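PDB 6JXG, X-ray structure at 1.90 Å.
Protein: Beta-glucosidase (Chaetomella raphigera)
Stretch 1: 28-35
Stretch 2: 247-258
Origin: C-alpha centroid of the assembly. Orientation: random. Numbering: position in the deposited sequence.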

# COMPACT_ATOMS: atom_id res chain seq x y z
N ILE A 28 19.09 16.46 17.14
CA ILE A 28 18.59 15.15 16.85
C ILE A 28 17.08 15.17 16.46
O ILE A 28 16.64 14.36 15.66
CB ILE A 28 18.82 14.18 18.02
CG1 ILE A 28 20.30 13.87 18.14
CG2 ILE A 28 18.18 12.81 17.82
CD1 ILE A 28 20.72 13.12 19.42
N VAL A 29 16.36 16.19 16.91
CA VAL A 29 14.94 16.24 16.74
C VAL A 29 14.54 17.23 15.64
O VAL A 29 13.37 17.30 15.21
CB VAL A 29 14.50 16.61 18.18
CG1 VAL A 29 13.91 17.94 18.33
CG2 VAL A 29 14.25 15.42 19.13
N THR A 30 15.50 18.00 15.13
CA THR A 30 15.21 19.09 14.24
C THR A 30 15.95 18.87 12.95
O THR A 30 17.16 18.82 12.90
CB THR A 30 15.64 20.46 14.80
OG1 THR A 30 15.21 20.58 16.15
CG2 THR A 30 15.12 21.62 13.93
N GLY A 31 15.17 18.69 11.88
CA GLY A 31 15.73 18.54 10.56
C GLY A 31 16.66 19.69 10.22
O GLY A 31 16.42 20.84 10.64
N VAL A 32 17.65 19.40 9.37
CA VAL A 32 18.68 20.44 9.00
C VAL A 32 18.18 21.49 8.02
O VAL A 32 18.85 22.50 7.82
CB VAL A 32 19.97 19.85 8.42
CG1 VAL A 32 20.60 18.93 9.42
CG2 VAL A 32 19.73 19.16 7.10
N GLY A 33 17.01 21.27 7.41
CA GLY A 33 16.50 22.15 6.41
C GLY A 33 16.27 21.44 5.10
O GLY A 33 17.05 20.55 4.71
N TRP A 34 15.28 21.89 4.34
CA TRP A 34 14.97 21.30 3.03
C TRP A 34 16.14 21.43 2.03
O TRP A 34 16.66 22.50 1.83
CB TRP A 34 13.71 21.93 2.49
CG TRP A 34 13.30 21.50 1.13
CD1 TRP A 34 13.08 22.30 0.09
CD2 TRP A 34 12.98 20.16 0.69
NE1 TRP A 34 12.71 21.56 -1.01
CE2 TRP A 34 12.63 20.23 -0.66
CE3 TRP A 34 12.99 18.88 1.33
CZ2 TRP A 34 12.24 19.09 -1.43
CZ3 TRP A 34 12.64 17.71 0.57
CH2 TRP A 34 12.28 17.83 -0.83
N GLU A 35 16.55 20.29 1.45
CA GLU A 35 17.70 20.17 0.54
C GLU A 35 19.04 20.53 1.09
O GLU A 35 20.02 20.48 0.34
CB GLU A 35 17.46 20.90 -0.80
CG GLU A 35 16.17 20.44 -1.41
CD GLU A 35 15.93 20.98 -2.82
OE1 GLU A 35 16.85 21.61 -3.34
OE2 GLU A 35 14.87 20.76 -3.36
N LEU A 247 5.08 14.87 18.90
CA LEU A 247 5.94 14.80 17.76
C LEU A 247 7.38 14.57 18.29
O LEU A 247 7.72 15.09 19.35
CB LEU A 247 5.90 16.03 16.91
CG LEU A 247 6.70 16.13 15.62
CD1 LEU A 247 6.17 15.09 14.64
CD2 LEU A 247 6.64 17.52 15.00
N ASP A 248 8.19 13.80 17.55
CA ASP A 248 9.60 13.56 17.94
C ASP A 248 10.62 14.12 16.99
O ASP A 248 11.73 14.48 17.42
CB ASP A 248 9.86 12.09 18.14
CG ASP A 248 8.92 11.48 19.18
OD1 ASP A 248 8.88 12.03 20.33
OD2 ASP A 248 8.23 10.47 18.87
N VAL A 249 10.29 14.19 15.72
CA VAL A 249 11.20 14.71 14.72
C VAL A 249 10.49 15.62 13.72
O VAL A 249 9.46 15.25 13.14
CB VAL A 249 11.86 13.58 13.90
CG1 VAL A 249 12.88 14.14 12.90
CG2 VAL A 249 12.54 12.58 14.82
N ALA A 250 11.05 16.82 13.51
CA ALA A 250 10.47 17.79 12.61
C ALA A 250 11.20 17.79 11.29
O ALA A 250 12.36 18.17 11.25
CB ALA A 250 10.50 19.20 13.21
N MET A 251 10.52 17.37 10.23
CA MET A 251 11.13 17.34 8.92
C MET A 251 10.39 18.26 7.94
O MET A 251 9.19 18.27 7.97
CB MET A 251 11.05 15.90 8.38
CG MET A 251 12.08 14.98 8.99
SD MET A 251 13.74 15.46 8.39
CE MET A 251 14.67 15.14 9.88
N PRO A 252 11.08 18.88 6.95
CA PRO A 252 12.57 18.79 6.82
C PRO A 252 13.34 19.64 7.80
O PRO A 252 14.61 19.68 7.73
CB PRO A 252 12.83 19.27 5.40
CG PRO A 252 11.68 20.19 5.08
CD PRO A 252 10.47 19.61 5.81
N GLY A 253 12.59 20.32 8.73
CA GLY A 253 13.15 21.18 9.79
C GLY A 253 12.71 22.64 9.64
O GLY A 253 12.38 23.32 10.64
N ASP A 254 12.74 23.13 8.40
CA ASP A 254 12.22 24.42 8.06
C ASP A 254 11.00 24.28 7.14
O ASP A 254 10.54 23.13 6.79
CB ASP A 254 13.29 25.33 7.43
CG ASP A 254 13.84 24.81 6.11
OD1 ASP A 254 14.70 25.54 5.59
OD2 ASP A 254 13.40 23.73 5.59
N ASN A 255 10.44 25.41 6.72
CA ASN A 255 9.27 25.31 5.86
C ASN A 255 9.70 25.24 4.40
O ASN A 255 9.74 26.28 3.72
CB ASN A 255 8.31 26.47 6.10
CG ASN A 255 7.11 26.44 5.14
OD1 ASN A 255 6.57 27.49 4.79
ND2 ASN A 255 6.78 25.29 4.61
N PHE A 256 10.07 24.02 3.96
CA PHE A 256 10.58 23.75 2.61
C PHE A 256 11.58 24.77 2.17
O PHE A 256 11.53 25.34 1.05
CB PHE A 256 9.41 23.64 1.57
CG PHE A 256 8.78 22.28 1.51
CD1 PHE A 256 9.49 21.21 1.01
CD2 PHE A 256 7.45 22.07 1.96
CE1 PHE A 256 8.91 19.94 0.95
CE2 PHE A 256 6.89 20.81 1.86
CZ PHE A 256 7.60 19.76 1.39
N GLY A 257 12.56 25.00 3.04
CA GLY A 257 13.73 25.74 2.59
C GLY A 257 13.79 27.20 2.99
O GLY A 257 14.74 27.88 2.59
N ASP A 258 12.88 27.65 3.85
CA ASP A 258 12.84 29.05 4.30
C ASP A 258 13.81 29.44 5.41
O ASP A 258 13.91 30.66 5.76
CB ASP A 258 11.43 29.52 4.66
CG ASP A 258 10.93 29.10 6.03
OD1 ASP A 258 9.99 29.80 6.50
OD2 ASP A 258 11.40 28.09 6.60
O HOH W 1 16.13 17.71 6.34

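Two segments more than 200 residues apart in one chain of the beta-glucosidase meet along their backbones and bury 546 Å² between them, both sides summed. Backbone hydrogen bonds carry the first part of the contact. Where the helix ending at Val29 gives way to extended chain, Ala250 N donates to Val29 O (2.9 Å, nearly linear at 169°) and Gly31 N donates to Ala250 O (2.9 Å); this pair makes a single beta bridge between Thr30 and Ala250. Thr30 points its CB away from the other stretch, and the bridge is made by main-chain atoms. Farther along, Gly33 N donates to Pro252 O (2.9 Å); Pro252 O also lies 2.9 Å from O of water 1. CA-H...O contacts add to these: Val249 CA to Val29 O (3.4 Å), the oxygen that also accepts from Ala250 N, and Gly253 CA to Gly31 O (3.4 Å).

Such close approach depends on glycine. A CB on Gly31 would lie 2.2 Å from Pro252 O, and one on Gly253 would lie 2.0 Å from Gly31 O; the backbone angles of Gly33, Gly253 and Gly257 call for glycine in any case.

One side chain joins the polar network: Asp254, with chi1 in p, brings OD2 within 2.9 Å of Trp34 N, which donates to it. Asp254 OD2 also takes a weak hydrogen bond from Gly257 N (3.0 Å), tying the turn of its own stretch to the partner.

Apolar packing centres on Trp34, whose CB points toward the other stretch and which has the largest covered area, 109 Å². Trp34 CB meets Pro252 CG at 3.7 Å. Phe256 presents its ring edge to the indole face, Phe256 CD1 lying 3.7 Å from Trp34 CD2 with the planes at 84°. Less favourably, Val29 CG2 sits 3.2 Å from Asp248 O, a buried carbonyl with no hydrogen-bonding partner in the model.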